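Local coordinates for initiator protein NS1 (Human bocavirus, PDB 4KW3) that probably binds the viral replication origin and nicks one DNA strand through this N-terminal nuclease domain, starting rolling-circle replication, and is probably also a helicase in its full-length form, at residues K127-A130 with K131-A135; Y190-R193 with R194-H198. All coordinates share one frame; numbering follows the deposited sequence.

Contact 1 of 2, residues K127-A130 with K131-A135; sequences KRNA and KSSCA
Two serine hydroxyls close on a single carbonyl oxygen, that of Asn129, and make the tight part of this local contact. Ser133 OG donates to Asn129 O at 2.7 Å and Ser132 OG at 3.0 Å. Both donors stand well out of the carbonyl plane, and they arrive from opposite faces, so the oxygen is gripped between them. Ser133 OG lies beside its own backbone N and opposite the carbonyl carbon (chi1 -62°), which turns it back to the carbonyl four residues earlier; the same hydroxyl is also bonded to Lys93 NZ. Ser133 N adds only weak bonds, to Asn129 O at 3.1 Å and to Ala130 O at 3.4 Å. Residues 127-135 run from the loop after strand 114-122 into the start of helix 134-149, and a type I beta turn from Lys131 to Cys134 delivers the chain to the helix, with Cys134 N bonded to Lys131 O at 3.2 Å. On the inner side Ala130 is buried against Phe16 and Ile187 of the central sheet, and its carbonyl oxygen accepts from Tyr18 OH. The Asn129 amide turns to the preceding loop, where OD1 takes the N-H of Ser126 and ND2 reaches Gly124 O. The solvent side is looser: Arg128 is exposed, its CB directed away from residues 131-135, and Lys131, also exposed, runs its extended chain along Ile187 and Gln189.

Contact 2 of 2, residues Y190-R193 with R194-H198; sequences YRDR and RGDLH
Tyr190 and His198 pair across an antiparallel hairpin, and two backbone bonds join them: Tyr190 N to His198 O and His198 N to Tyr190 O, both 2.9 Å. Further along, Asp192 N donates to Asp196 O, and Gly195 N donates to Asp192 O across the type I turn from Asp192 to Gly195. Gly195 takes a backbone conformation (phi 94°, psi 19°) that favours glycine.

Among polar side chains, the Asp192 carboxylate spans the loop. Its OD1 accepts from Asp196 N at 3.0 Å, while OD2 is met by His198 NE2 at 3.1 Å, from well above the carboxylate plane. Arg194 NH1 makes a long salt bridge to Asp192 OD2, 3.8 Å, perhaps easing the nearness of the Asp196 carboxylate. Arg191, its chain bent at chi2 (-111°), brings NH1 to Gly195 O, and Leu197 CG lies over one face of its guanidinium.

The aromatic contact is a CH-pi one: His198 CB sits over the Tyr190 ring, 3.8 Å from its centroid, while the two rings barely overlap.

Residues 193-197 probably contact the replication origin, as in related initiators, and the hairpin of strands 185-191 and 197-198 extends from the central sheet, with Tyr190 touching Val202 and His198 touching Lys127.

In the fold
Contact 1 is partly buried: its inner residues rest on strands 15-21 and 185-191 while its charged residues are exposed. Contact 2 lies wholly at the surface, where charged side chains and an aromatic CH-pi contact accompany the strand pairing. Serine hydroxyls meet one carbonyl just ahead of a helix in the first; a carboxylate bridges main chain and imidazole at the hairpin turn in the second. Strand 185-191 serves both, packing against contact 1 and running into contact 2. Their centres are about 18 Å apart, yet Lys127 CE and His198 ND1 pack at 3.8 Å.

Contact 1 of 2, residues K127-A130 with K131-A135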
# COMPACT_ATOMS: atom_id res chain seq x y z
N LYS A 127 -17.80 6.23 13.16
CA LYS A 127 -18.56 4.99 12.95
C LYS A 127 -19.71 5.23 11.98
O LYS A 127 -20.10 4.35 11.22
CB LYS A 127 -19.11 4.43 14.28
CG LYS A 127 -18.16 3.50 15.02
CD LYS A 127 -18.96 2.46 15.82
CE LYS A 127 -18.13 1.20 16.07
NZ LYS A 127 -16.83 1.43 16.78
N ARG A 128 -20.23 6.43 12.03
CA ARG A 128 -21.41 6.82 11.28
C ARG A 128 -21.13 6.85 9.76
O ARG A 128 -21.98 6.45 8.96
CB ARG A 128 -21.89 8.17 11.86
CG ARG A 128 -23.32 8.55 11.64
CD ARG A 128 -23.55 10.00 12.08
NE ARG A 128 -22.46 10.88 11.65
CZ ARG A 128 -22.36 11.44 10.44
NH1 ARG A 128 -23.31 11.24 9.54
NH2 ARG A 128 -21.32 12.22 10.15
N ASN A 129 -19.97 7.37 9.37
CA ASN A 129 -19.62 7.49 7.94
C ASN A 129 -18.49 6.61 7.39
O ASN A 129 -18.32 6.52 6.17
CB ASN A 129 -19.39 8.96 7.54
CG ASN A 129 -18.12 9.56 8.13
OD1 ASN A 129 -17.46 8.96 8.99
ND2 ASN A 129 -17.78 10.76 7.67
N ALA A 130 -17.69 5.98 8.25
CA ALA A 130 -16.52 5.26 7.75
C ALA A 130 -16.81 4.15 6.73
O ALA A 130 -16.14 4.07 5.70
CB ALA A 130 -15.69 4.71 8.91
N LYS A 131 -17.78 3.28 7.01
CA LYS A 131 -18.10 2.20 6.07
C LYS A 131 -18.69 2.74 4.77
O LYS A 131 -18.33 2.29 3.68
CB LYS A 131 -19.07 1.18 6.70
CG LYS A 131 -19.33 0.01 5.78
CD LYS A 131 -19.95 -1.18 6.46
CE LYS A 131 -20.18 -2.29 5.42
NZ LYS A 131 -20.88 -3.47 5.99
N SER A 132 -19.58 3.71 4.89
CA SER A 132 -20.29 4.26 3.73
C SER A 132 -19.36 5.06 2.82
O SER A 132 -19.69 5.35 1.66
CB SER A 132 -21.47 5.13 4.17
OG SER A 132 -21.02 6.33 4.78
N SER A 133 -18.18 5.41 3.33
CA SER A 133 -17.24 6.21 2.55
C SER A 133 -16.40 5.35 1.64
O SER A 133 -15.59 5.88 0.90
CB SER A 133 -16.35 7.05 3.44
OG SER A 133 -17.12 7.96 4.18
N CYS A 134 -16.59 4.03 1.70
CA CYS A 134 -15.84 3.12 0.85
C CYS A 134 -15.82 3.47 -0.65
O CYS A 134 -14.76 3.52 -1.25
CB CYS A 134 -16.29 1.67 1.04
SG CYS A 134 -15.55 0.86 2.46
N ALA A 135 -16.98 3.69 -1.25
CA ALA A 135 -17.02 3.96 -2.69
C ALA A 135 -16.30 5.26 -3.06
O ALA A 135 -15.55 5.32 -4.04
CB ALA A 135 -18.46 3.97 -3.20

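Contact 2 of 2, residues Y190-R193 with R194-H198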
# COMPACT_ATOMS: atom_id res chain seq x y z
N TYR A 190 -14.69 -5.86 13.25
CA TYR A 190 -14.56 -6.95 14.21
C TYR A 190 -15.81 -7.12 15.07
O TYR A 190 -16.70 -6.28 15.07
CB TYR A 190 -13.35 -6.76 15.10
CG TYR A 190 -13.50 -5.65 16.10
CD1 TYR A 190 -13.26 -4.33 15.74
CD2 TYR A 190 -13.89 -5.91 17.41
CE1 TYR A 190 -13.40 -3.30 16.66
CE2 TYR A 190 -14.02 -4.89 18.34
CZ TYR A 190 -13.78 -3.59 17.96
OH TYR A 190 -13.91 -2.56 18.87
N ARG A 191 -15.88 -8.24 15.79
CA ARG A 191 -16.91 -8.46 16.82
C ARG A 191 -16.37 -8.34 18.25
O ARG A 191 -15.22 -8.70 18.52
CB ARG A 191 -17.58 -9.82 16.65
CG ARG A 191 -18.12 -10.02 15.27
CD ARG A 191 -19.62 -10.04 15.29
NE ARG A 191 -20.15 -10.27 13.96
CZ ARG A 191 -21.44 -10.16 13.66
NH1 ARG A 191 -22.31 -9.85 14.60
NH2 ARG A 191 -21.85 -10.38 12.42
N ASP A 192 -17.16 -7.73 19.14
CA ASP A 192 -16.86 -7.86 20.57
C ASP A 192 -17.42 -9.21 21.04
O ASP A 192 -17.96 -9.99 20.24
CB ASP A 192 -17.38 -6.68 21.42
CG ASP A 192 -18.91 -6.49 21.34
OD1 ASP A 192 -19.69 -7.38 20.89
OD2 ASP A 192 -19.35 -5.41 21.80
N ARG A 193 -17.29 -9.47 22.34
CA ARG A 193 -17.77 -10.72 22.94
C ARG A 193 -19.24 -11.03 22.61
O ARG A 193 -19.57 -12.14 22.17
CB ARG A 193 -17.57 -10.68 24.45
CG ARG A 193 -17.84 -9.30 25.07
CD ARG A 193 -16.56 -8.49 25.21
NE ARG A 193 -16.80 -7.10 25.61
CZ ARG A 193 -17.05 -6.71 26.85
NH1 ARG A 193 -17.12 -7.60 27.84
NH2 ARG A 193 -17.26 -5.43 27.12
N ARG A 194 -20.09 -10.03 22.77
CA ARG A 194 -21.54 -10.18 22.60
C ARG A 194 -21.93 -10.44 21.15
O ARG A 194 -23.08 -10.81 20.87
CB ARG A 194 -22.28 -8.94 23.12
CG ARG A 194 -21.74 -8.40 24.44
CD ARG A 194 -22.71 -7.36 25.00
NE ARG A 194 -22.27 -6.80 26.28
CZ ARG A 194 -21.39 -5.82 26.40
NH1 ARG A 194 -20.82 -5.30 25.31
NH2 ARG A 194 -21.06 -5.36 27.60
N GLY A 195 -21.01 -10.21 20.22
CA GLY A 195 -21.29 -10.42 18.82
C GLY A 195 -21.74 -9.19 18.06
O GLY A 195 -22.37 -9.30 17.00
N ASP A 196 -21.47 -8.02 18.61
CA ASP A 196 -21.78 -6.77 17.92
C ASP A 196 -20.64 -6.41 16.95
O ASP A 196 -19.47 -6.64 17.26
CB ASP A 196 -21.97 -5.64 18.94
CG ASP A 196 -23.21 -5.83 19.82
OD1 ASP A 196 -24.25 -6.32 19.30
OD2 ASP A 196 -23.15 -5.48 21.03
N LEU A 197 -20.98 -5.81 15.80
CA LEU A 197 -19.95 -5.30 14.87
C LEU A 197 -19.43 -3.91 15.17
O LEU A 197 -20.17 -3.01 15.55
CB LEU A 197 -20.46 -5.23 13.43
CG LEU A 197 -20.12 -6.37 12.50
CD1 LEU A 197 -20.46 -5.93 11.09
CD2 LEU A 197 -18.65 -6.67 12.64
N HIS A 198 -18.12 -3.76 15.02
CA HIS A 198 -17.45 -2.47 15.16
C HIS A 198 -16.50 -2.23 13.99
O HIS A 198 -15.80 -3.15 13.56
CB HIS A 198 -16.69 -2.45 16.48
CG HIS A 198 -17.56 -2.77 17.65
ND1 HIS A 198 -18.27 -1.81 18.34
CD2 HIS A 198 -17.88 -3.96 18.22
CE1 HIS A 198 -18.96 -2.39 19.30
NE2 HIS A 198 -18.74 -3.69 19.25